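Local coordinates for protein orotidine 5'-phosphate decarboxylase (Pyrococcus horikoshii, PDB 2CZD) that probably catalyses the decarboxylation of orotidine 5'-monophosphate to uridine 5'-monophosphate, the last step of de novo UMP synthesis, as a homodimer, at residues B[6-9]-B[13-16]; B[84-89]-B[122-127]. All blocks are in the same frame, centred on the assembly; numbering follows the deposited sequence.

Interaction 1. Residues B[6-9]-B[13-16]; sequences LDVY and RAIK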
loop_
_atom_site.group_PDB
_atom_site.type_symbol
_atom_site.label_atom_id
_atom_site.label_comp_id
_atom_site.label_asym_id
_atom_site.label_seq_id
_atom_site.Cartn_x
_atom_site.Cartn_y
_atom_site.Cartn_z
ATOM N N LEU B 6 -16.839 2.920 3.974
ATOM C CA LEU B 6 -17.750 1.856 3.548
ATOM C C LEU B 6 -17.082 0.494 3.557
ATOM O O LEU B 6 -16.857 -0.136 2.503
ATOM C CB LEU B 6 -18.294 2.179 2.161
ATOM C CG LEU B 6 -19.448 1.293 1.676
ATOM C CD1 LEU B 6 -20.643 1.484 2.604
ATOM C CD2 LEU B 6 -19.811 1.680 0.255
ATOM N N ASP B 7 -16.799 0.041 4.767
ATOM C CA ASP B 7 -16.100 -1.215 4.962
ATOM C C ASP B 7 -17.077 -2.375 5.105
ATOM O O ASP B 7 -17.092 -3.087 6.105
ATOM C CB ASP B 7 -15.174 -1.091 6.173
ATOM C CG ASP B 7 -14.101 -0.020 5.984
ATOM O OD1 ASP B 7 -13.843 0.372 4.824
ATOM O OD2 ASP B 7 -13.504 0.419 6.993
ATOM N N VAL B 8 -17.895 -2.526 4.071
ATOM C CA VAL B 8 -18.914 -3.560 3.974
ATOM C C VAL B 8 -18.433 -4.364 2.783
ATOM O O VAL B 8 -18.596 -3.956 1.632
ATOM C CB VAL B 8 -20.276 -2.924 3.697
ATOM C CG1 VAL B 8 -21.321 -3.999 3.392
ATOM C CG2 VAL B 8 -20.681 -2.087 4.904
ATOM N N TYR B 9 -17.833 -5.510 3.077
ATOM C CA TYR B 9 -17.226 -6.325 2.040
ATOM C C TYR B 9 -18.154 -7.238 1.265
ATOM O O TYR B 9 -17.756 -8.284 0.761
ATOM C CB TYR B 9 -16.040 -7.071 2.660
ATOM C CG TYR B 9 -15.113 -6.119 3.408
ATOM C CD1 TYR B 9 -14.570 -4.998 2.768
ATOM C CD2 TYR B 9 -14.840 -6.292 4.766
ATOM C CE1 TYR B 9 -13.791 -4.074 3.463
ATOM C CE2 TYR B 9 -14.059 -5.374 5.473
ATOM C CZ TYR B 9 -13.537 -4.267 4.816
ATOM O OH TYR B 9 -12.755 -3.378 5.517
ATOM N N ARG B 13 -24.587 -5.177 -0.708
ATOM C CA ARG B 13 -24.999 -4.517 0.523
ATOM C C ARG B 13 -24.338 -3.147 0.647
ATOM O O ARG B 13 -24.975 -2.165 1.036
ATOM C CB ARG B 13 -24.638 -5.374 1.736
ATOM C CG ARG B 13 -25.295 -4.895 3.021
ATOM C CD ARG B 13 -25.305 -5.997 4.074
ATOM N NE ARG B 13 -24.065 -6.060 4.840
ATOM C CZ ARG B 13 -23.776 -5.265 5.865
ATOM N NH1 ARG B 13 -22.616 -5.392 6.501
ATOM N NH2 ARG B 13 -24.652 -4.348 6.262
ATOM N N ALA B 14 -23.055 -3.080 0.311
ATOM C CA ALA B 14 -22.332 -1.811 0.389
ATOM C C ALA B 14 -23.009 -0.728 -0.453
ATOM O O ALA B 14 -23.164 0.410 -0.007
ATOM C CB ALA B 14 -20.897 -2.002 -0.063
ATOM N N ILE B 15 -23.411 -1.085 -1.671
ATOM C CA ILE B 15 -24.058 -0.146 -2.575
ATOM C C ILE B 15 -25.406 0.302 -2.014
ATOM O O ILE B 15 -25.746 1.483 -2.081
ATOM C CB ILE B 15 -24.235 -0.780 -3.976
ATOM C CG1 ILE B 15 -22.857 -0.988 -4.610
ATOM C CG2 ILE B 15 -25.103 0.093 -4.856
ATOM C CD1 ILE B 15 -22.904 -1.722 -5.939
ATOM N N LYS B 16 -26.158 -0.639 -1.447
ATOM C CA LYS B 16 -27.460 -0.327 -0.863
ATOM C C LYS B 16 -27.314 0.640 0.299
ATOM O O LYS B 16 -28.075 1.594 0.416
ATOM C CB LYS B 16 -28.151 -1.603 -0.380
ATOM C CG LYS B 16 -28.665 -2.478 -1.510
ATOM C CD LYS B 16 -29.497 -3.639 -0.988
ATOM C CE LYS B 16 -30.122 -4.436 -2.143
ATOM N NZ LYS B 16 -29.077 -5.004 -3.041
#
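A charged group lies against a methyl: Val8 CG1 sits over one face of the Arg13 guanidinium, offset toward its rim, with Val8 CG1 3.6 Å from Arg13 NH1. The two side chains cross at about a right angle. Arg13 reaches this position because its chain, extended through the first two torsions, bends at chi3 (85°) and folds its end back toward the loop. Beside this pair, aliphatic carbons pack on one another and on backbone carbonyl oxygens, with no hydrogen bond across the contact. Ala14 points its CB into the loop, where it meets the Val8 carbonyl (Ala14 CB to Val8 O 3.5 Å). Ala14 CB is also 3.9 Å from Val8 CB. The arrangement belongs to the first beta-alpha unit of the TIM barrel: the chain leaves strand 2-5, turns through an inverse gamma turn centred on Asp7 and enters helix 11-21. In this turn the CB atoms of Leu6 and Val8 point toward the helix, while that of Asp7, a substrate-binding residue, points away from it. Leu6 brings CD2 to 3.9 Å from Ala14 CB and 3.6 Å from Ala14 O. Its side chain also packs on Leu46 of helix 41-50, and Val8 touches Tyr189 of helix 186-189.

Interaction 2. Residues B[84-89]-B[122-127]; sequences VHTFVG and DRFIEV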
loop_
_atom_site.group_PDB
_atom_site.type_symbol
_atom_site.label_atom_id
_atom_site.label_comp_id
_atom_site.label_asym_id
_atom_site.label_seq_id
_atom_site.Cartn_x
_atom_site.Cartn_y
_atom_site.Cartn_z
ATOM N N VAL B 84 -2.359 8.713 -0.112
ATOM C CA VAL B 84 -0.983 8.301 -0.352
ATOM C C VAL B 84 -0.105 8.635 0.838
ATOM O O VAL B 84 -0.353 9.616 1.555
ATOM C CB VAL B 84 -0.409 9.027 -1.598
ATOM C CG1 VAL B 84 -1.249 8.723 -2.813
ATOM C CG2 VAL B 84 -0.362 10.533 -1.332
ATOM N N HIS B 85 0.902 7.805 1.081
ATOM C CA HIS B 85 1.842 8.085 2.173
ATOM C C HIS B 85 2.813 9.173 1.728
ATOM O O HIS B 85 3.030 9.383 0.532
ATOM C CB HIS B 85 2.682 6.848 2.512
ATOM C CG HIS B 85 2.115 6.012 3.615
ATOM N ND1 HIS B 85 2.083 6.433 4.927
ATOM C CD2 HIS B 85 1.572 4.766 3.601
ATOM C CE1 HIS B 85 1.546 5.485 5.676
ATOM N NE2 HIS B 85 1.226 4.460 4.895
ATOM N N THR B 86 3.380 9.848 2.722
ATOM C CA THR B 86 4.380 10.892 2.514
ATOM C C THR B 86 5.786 10.290 2.642
ATOM O O THR B 86 6.722 10.752 1.989
ATOM C CB THR B 86 4.256 11.991 3.600
ATOM O OG1 THR B 86 2.927 12.519 3.568
ATOM C CG2 THR B 86 5.212 13.143 3.343
ATOM N N PHE B 87 5.910 9.254 3.484
ATOM C CA PHE B 87 7.199 8.614 3.839
ATOM C C PHE B 87 8.083 8.160 2.687
ATOM O O PHE B 87 9.303 8.254 2.772
ATOM C CB PHE B 87 6.909 7.393 4.757
ATOM C CG PHE B 87 7.874 7.188 5.910
ATOM C CD1 PHE B 87 9.222 6.942 5.693
ATOM C CD2 PHE B 87 7.405 7.182 7.224
ATOM C CE1 PHE B 87 10.100 6.695 6.783
ATOM C CE2 PHE B 87 8.293 6.931 8.319
ATOM C CZ PHE B 87 9.622 6.697 8.076
ATOM N N VAL B 88 7.470 7.688 1.607
ATOM C CA VAL B 88 8.210 7.146 0.487
ATOM C C VAL B 88 8.852 8.193 -0.413
ATOM O O VAL B 88 9.676 7.864 -1.254
ATOM C CB VAL B 88 7.286 6.151 -0.288
ATOM C CG1 VAL B 88 8.001 5.500 -1.464
ATOM C CG2 VAL B 88 6.856 5.042 0.684
ATOM N N GLY B 89 8.487 9.456 -0.232
ATOM C CA GLY B 89 9.121 10.480 -1.041
ATOM C C GLY B 89 8.163 11.310 -1.868
ATOM O O GLY B 89 7.059 10.874 -2.181
ATOM N N ASP B 122 5.856 16.400 12.033
ATOM C CA ASP B 122 6.126 17.802 11.727
ATOM C C ASP B 122 6.752 17.940 10.337
ATOM O O ASP B 122 6.420 18.848 9.566
ATOM C CB ASP B 122 7.070 18.403 12.766
ATOM C CG ASP B 122 6.395 18.657 14.090
ATOM O OD1 ASP B 122 5.154 18.509 14.188
ATOM O OD2 ASP B 122 7.120 19.020 15.042
ATOM N N ARG B 123 7.653 17.022 10.004
ATOM C CA ARG B 123 8.308 17.090 8.706
ATOM C C ARG B 123 7.349 16.712 7.584
ATOM O O ARG B 123 7.414 17.272 6.495
ATOM C CB ARG B 123 9.540 16.189 8.688
ATOM C CG ARG B 123 10.590 16.650 9.693
ATOM C CD ARG B 123 11.861 15.862 9.557
ATOM N NE ARG B 123 12.504 16.119 8.273
ATOM C CZ ARG B 123 13.366 15.288 7.701
ATOM N NH1 ARG B 123 13.678 14.157 8.304
ATOM N NH2 ARG B 123 13.911 15.600 6.533
ATOM N N PHE B 124 6.468 15.748 7.847
ATOM C CA PHE B 124 5.508 15.354 6.825
ATOM C C PHE B 124 4.524 16.495 6.561
ATOM O O PHE B 124 4.057 16.675 5.431
ATOM C CB PHE B 124 4.752 14.081 7.240
ATOM C CG PHE B 124 5.624 12.852 7.317
ATOM C CD1 PHE B 124 6.772 12.746 6.537
ATOM C CD2 PHE B 124 5.251 11.774 8.122
ATOM C CE1 PHE B 124 7.543 11.577 6.548
ATOM C CE2 PHE B 124 6.019 10.597 8.145
ATOM C CZ PHE B 124 7.159 10.504 7.356
ATOM N N ILE B 125 4.182 17.258 7.597
ATOM C CA ILE B 125 3.286 18.393 7.372
ATOM C C ILE B 125 3.989 19.421 6.456
ATOM O O ILE B 125 3.353 20.010 5.580
ATOM C CB ILE B 125 2.874 19.049 8.700
ATOM C CG1 ILE B 125 1.926 18.114 9.452
ATOM C CG2 ILE B 125 2.179 20.393 8.438
ATOM C CD1 ILE B 125 1.718 18.548 10.893
ATOM N N GLU B 126 5.291 19.638 6.655
ATOM C CA GLU B 126 6.024 20.558 5.795
ATOM C C GLU B 126 5.972 20.045 4.359
ATOM O O GLU B 126 5.826 20.835 3.429
ATOM C CB GLU B 126 7.485 20.680 6.246
ATOM C CG GLU B 126 7.632 21.258 7.644
ATOM C CD GLU B 126 9.065 21.258 8.131
ATOM O OE1 GLU B 126 9.827 20.343 7.752
ATOM O OE2 GLU B 126 9.423 22.170 8.912
ATOM N N VAL B 127 6.106 18.735 4.152
ATOM C CA VAL B 127 6.027 18.222 2.779
ATOM C C VAL B 127 4.624 18.476 2.221
ATOM O O VAL B 127 4.476 18.893 1.077
ATOM C CB VAL B 127 6.338 16.697 2.688
ATOM C CG1 VAL B 127 6.215 16.231 1.249
ATOM C CG2 VAL B 127 7.727 16.386 3.231
#
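Phe87 and Phe124 make the aromatic part of this contact. Their ring centres are 5.3 Å apart and the planes are inclined at 59°, an oblique pairing. Phe124 leads with its far end: CZ comes to 3.3 Å from Phe87 CD2, a tight carbon-carbon approach, and Phe87 CE2 lies in the plane of the Phe124 ring, at its edge. Phe124 CG stands beside its own backbone N (chi1 -66°), which carries the ring away from helix 121-131 and into the turn after strand 81-85.

Aliphatic packing adds Thr86 and Val127. Thr86 CB lies over one face of the Phe124 ring, and the methyl CG2 is 3.6 Å from Phe124 CD1. With CG2 opposite the backbone N across the CA-CB bond, the same methyl also reaches the next turn of the helix, where it is 3.8 Å from Val127 CB. One methyl thus fits between two residues three apart on the helix.

No hydrogen bond links the two segments; the polar bonds of Thr86 lie within the turn or lead out of the contact. Thr86 O accepts the N-H of Gly89 (Gly89 N to Thr86 O 3.1 Å), closing a type I turn that ends at the N-cap of helix 90-97. Thr86 OG1 is hydrogen-bonded to Val105 O, so its polar branch is engaged with the neighbouring strand while its methyl meets the helix.

The second subunit completes the setting: Phe87 stacks on Phe87 of that subunit, and Phe124 meets its Phe116 edge-to-face. The arrangement is a TIM-barrel strand-to-helix turn packed against an outer helix, here forming part of an aromatic cluster at the homodimer interface.

Overall arrangement
Both contacts lie within one parallel eight-stranded barrel, on opposite sides of the chain's centre, with their own centres 31 Å apart and their nearest atoms about 15 Å apart. Interaction 1 comes first along the chain and is complete before interaction 2 begins. It joins the turn after strand 2-5 to the helix that follows directly, whereas interaction 2 spans from segment 84-89, which runs from strand 81-85 into a turn, past helix 90-97 and strand 101-105, to helix 121-131. They share no strand or helix. Segment 6-9 includes substrate-binding Asp7; in 84-89 the Phe87 side chain is about 7 Å from that of substrate-binding Ala61. Segment 84-89 lies in the dimer interface, which Tyr9 also touches.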